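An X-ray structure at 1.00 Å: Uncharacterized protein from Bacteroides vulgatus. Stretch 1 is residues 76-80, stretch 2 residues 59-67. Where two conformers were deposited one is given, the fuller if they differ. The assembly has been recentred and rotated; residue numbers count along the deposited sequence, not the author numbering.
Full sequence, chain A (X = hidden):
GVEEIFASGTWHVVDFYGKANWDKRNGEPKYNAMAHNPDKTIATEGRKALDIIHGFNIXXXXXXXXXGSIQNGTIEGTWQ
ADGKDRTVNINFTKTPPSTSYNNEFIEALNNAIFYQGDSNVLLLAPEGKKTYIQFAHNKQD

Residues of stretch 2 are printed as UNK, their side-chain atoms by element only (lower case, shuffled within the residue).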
# COMPACT_ATOMS: atom_id res chain seq x y z
N GLU A 76 6.67 -10.24 -6.72
CA GLU A 76 6.00 -11.50 -6.52
C GLU A 76 6.26 -11.98 -5.11
O GLU A 76 7.29 -11.66 -4.52
CB GLU A 76 6.54 -12.60 -7.48
CG GLU A 76 6.42 -12.25 -8.95
CD GLU A 76 6.99 -13.28 -9.87
OE1 GLU A 76 7.73 -14.16 -9.43
OE2 GLU A 76 6.75 -13.19 -11.08
N GLY A 77 5.36 -12.83 -4.60
CA GLY A 77 5.58 -13.46 -3.31
C GLY A 77 4.38 -14.22 -2.85
O GLY A 77 3.54 -14.65 -3.63
N THR A 78 4.34 -14.42 -1.53
CA THR A 78 3.27 -15.14 -0.89
C THR A 78 2.68 -14.29 0.23
O THR A 78 3.29 -13.31 0.67
CB THR A 78 3.75 -16.51 -0.36
OG1 THR A 78 4.69 -16.26 0.68
CG2 THR A 78 4.41 -17.32 -1.47
N TRP A 79 1.50 -14.68 0.68
CA TRP A 79 0.82 -13.97 1.73
C TRP A 79 -0.08 -14.88 2.48
O TRP A 79 -0.63 -15.86 1.96
CB TRP A 79 0.01 -12.77 1.16
CG TRP A 79 -1.17 -13.18 0.35
CD1 TRP A 79 -1.15 -13.65 -0.93
CD2 TRP A 79 -2.53 -13.30 0.81
NE1 TRP A 79 -2.43 -14.03 -1.31
CE2 TRP A 79 -3.29 -13.82 -0.26
CE3 TRP A 79 -3.19 -12.98 2.00
CZ2 TRP A 79 -4.66 -14.06 -0.16
CZ3 TRP A 79 -4.56 -13.22 2.09
CH2 TRP A 79 -5.27 -13.76 1.02
N GLN A 80 -0.27 -14.54 3.76
CA GLN A 80 -1.22 -15.21 4.65
C GLN A 80 -1.93 -14.15 5.48
O GLN A 80 -1.32 -13.13 5.81
CB GLN A 80 -0.44 -16.21 5.56
CG GLN A 80 0.47 -17.23 4.85
CD GLN A 80 1.87 -16.75 4.45
OE1 GLN A 80 2.55 -15.98 5.20
NE2 GLN A 80 2.35 -17.22 3.27
N UNK A 59 -2.03 -7.70 -6.72
CA UNK A 59 -3.16 -8.60 -6.82
C UNK A 59 -2.84 -9.84 -5.98
O UNK A 59 -1.91 -10.59 -6.28
o UNK A 59 -3.69 -7.78 -9.02
c UNK A 59 -3.45 -8.98 -8.27
c UNK A 59 -4.64 -9.88 -8.39
N UNK A 60 -3.64 -10.03 -4.92
CA UNK A 60 -3.54 -11.21 -4.08
C UNK A 60 -4.46 -12.29 -4.64
O UNK A 60 -5.63 -12.05 -4.90
c UNK A 60 -1.77 -7.73 -0.72
c UNK A 60 -4.01 -10.86 -2.66
c UNK A 60 -2.02 -10.05 -1.31
c UNK A 60 -3.21 -9.77 -1.97
c UNK A 60 -2.94 -7.45 -1.37
c UNK A 60 -3.66 -8.46 -1.97
c UNK A 60 -1.30 -9.03 -0.70
N UNK A 61 -3.93 -13.50 -4.79
CA UNK A 61 -4.71 -14.66 -5.20
C UNK A 61 -5.07 -15.51 -4.00
O UNK A 61 -4.31 -15.59 -3.05
n UNK A 61 -3.08 -16.11 -11.13
c UNK A 61 -3.96 -15.48 -6.24
c UNK A 61 -3.90 -14.84 -7.60
c UNK A 61 -3.37 -15.18 -10.02
c UNK A 61 -3.40 -15.82 -8.65
N UNK A 62 -6.21 -16.20 -4.10
CA UNK A 62 -6.69 -17.04 -3.01
C UNK A 62 -5.79 -18.24 -2.75
O UNK A 62 -5.90 -18.87 -1.68
c UNK A 62 -8.12 -17.49 -3.26
N UNK A 63 -4.88 -18.56 -3.67
CA UNK A 63 -3.90 -19.62 -3.45
C UNK A 63 -2.73 -19.21 -2.53
O UNK A 63 -1.80 -19.98 -2.37
c UNK A 63 -3.39 -20.21 -4.77
o UNK A 63 -2.28 -18.15 -5.14
c UNK A 63 -2.54 -19.27 -5.59
o UNK A 63 -2.14 -19.71 -6.72
N UNK A 64 -2.76 -17.99 -1.99
CA UNK A 64 -1.70 -17.53 -1.11
C UNK A 64 -0.49 -16.94 -1.82
O UNK A 64 0.52 -16.71 -1.18
N UNK A 65 -0.61 -16.67 -3.11
CA UNK A 65 0.43 -15.97 -3.86
C UNK A 65 -0.03 -14.57 -4.21
O UNK A 65 -1.22 -14.27 -4.20
o UNK A 65 -0.24 -16.69 -6.09
c UNK A 65 0.83 -16.72 -5.15
c UNK A 65 1.26 -18.16 -4.84
N UNK A 66 0.92 -13.71 -4.53
CA UNK A 66 0.61 -12.40 -5.11
C UNK A 66 1.61 -12.06 -6.19
O UNK A 66 2.75 -12.56 -6.24
c UNK A 66 3.96 -9.55 -3.70
c UNK A 66 2.45 -11.41 -2.37
c UNK A 66 1.94 -10.86 -3.52
c UNK A 66 0.58 -11.28 -4.05
c UNK A 66 4.45 -10.11 -2.54
c UNK A 66 2.72 -9.92 -4.18
c UNK A 66 3.70 -11.04 -1.86
N UNK A 67 1.16 -11.13 -7.04
CA UNK A 67 2.01 -10.44 -7.98
C UNK A 67 1.61 -8.97 -7.94
O UNK A 67 0.56 -8.62 -7.46
c UNK A 67 1.88 -10.96 -9.41
o UNK A 67 0.54 -10.75 -9.85
c UNK A 67 2.22 -12.43 -9.53

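Position 59 has three side-chain atoms: one carbon carrying an oxygen and a second carbon. None of them reaches stretch 1. This branched hydroxyl side chain is Thr59.

Position 60 carries one carbon and then a ring of six carbons. The CA-to-CB bond points toward stretch 1, and a ring carbon lies 3.6 Å from Trp79 CG. This is Phe60. Its ring edge meets the face of Trp79, with planes at 70°.

Position 61 has four carbons in a row ending in nitrogen. The CA-to-CB bond points away from stretch 1, and the chain beyond it is extended. This is Lys61. Its backbone matters more here: Trp79 NE1 donates a hydrogen bond to Lys61 O at 3.0 Å.

Position 62 has a single side-chain carbon, directed away and without contact. It is Ala62.

Position 63 has two carbons, the second carrying two oxygens. This carboxylate is Asp63. Its OD1 accepts a hydrogen bond from the backbone N of position 65, at 3.0 Å.

Position 64 has no side-chain atoms, so it is Gly64. It ends a type I turn that starts at Lys61. With phi 85° and psi 12°, a CB would be jammed against the carbonyl O of Asp63. Trp79 N donates to Gly64 O at 2.9 Å.

Position 65 again shows one carbon carrying an oxygen and a carbon. It pairs with Thr78 across the sheet, CA to CA 4.2 Å. It is Thr65. Its OG1 donates to Asp63 OD1 at 2.7 Å, tying the strand start to the turn.

Position 66 has one carbon and a six-carbon ring. Gly77 CA sits over the ring face, 3.8 Å from the centroid. This is Phe66. A CB on Gly77 would lie 2.7 Å from Phe66 CE2, a clash, so the bare glycine leaves room for the ring.

Position 67 has one carbon carrying an oxygen and a carbon; its methyl is 4.2 Å from Glu76 CG. It is Thr67.

The contact is an antiparallel strand pairing. Phe66 N donates to Gly77 O at 2.9 Å, and Gly77 N to Phe66 O at 3.1 Å. The bond from Trp79 N to Gly64 O extends this ladder to the turn. Glu76, Thr78, Thr65 and Thr67 share one face of the sheet. Trp79 buries the most area, packing against Phe60 while its NE1 reaches Lys61 O and, by a weak bond of 3.1 Å, Thr65 O. The indole thus braces both arms of the hairpin.

Stretch 2, residues 59-67: TFKADGTFT
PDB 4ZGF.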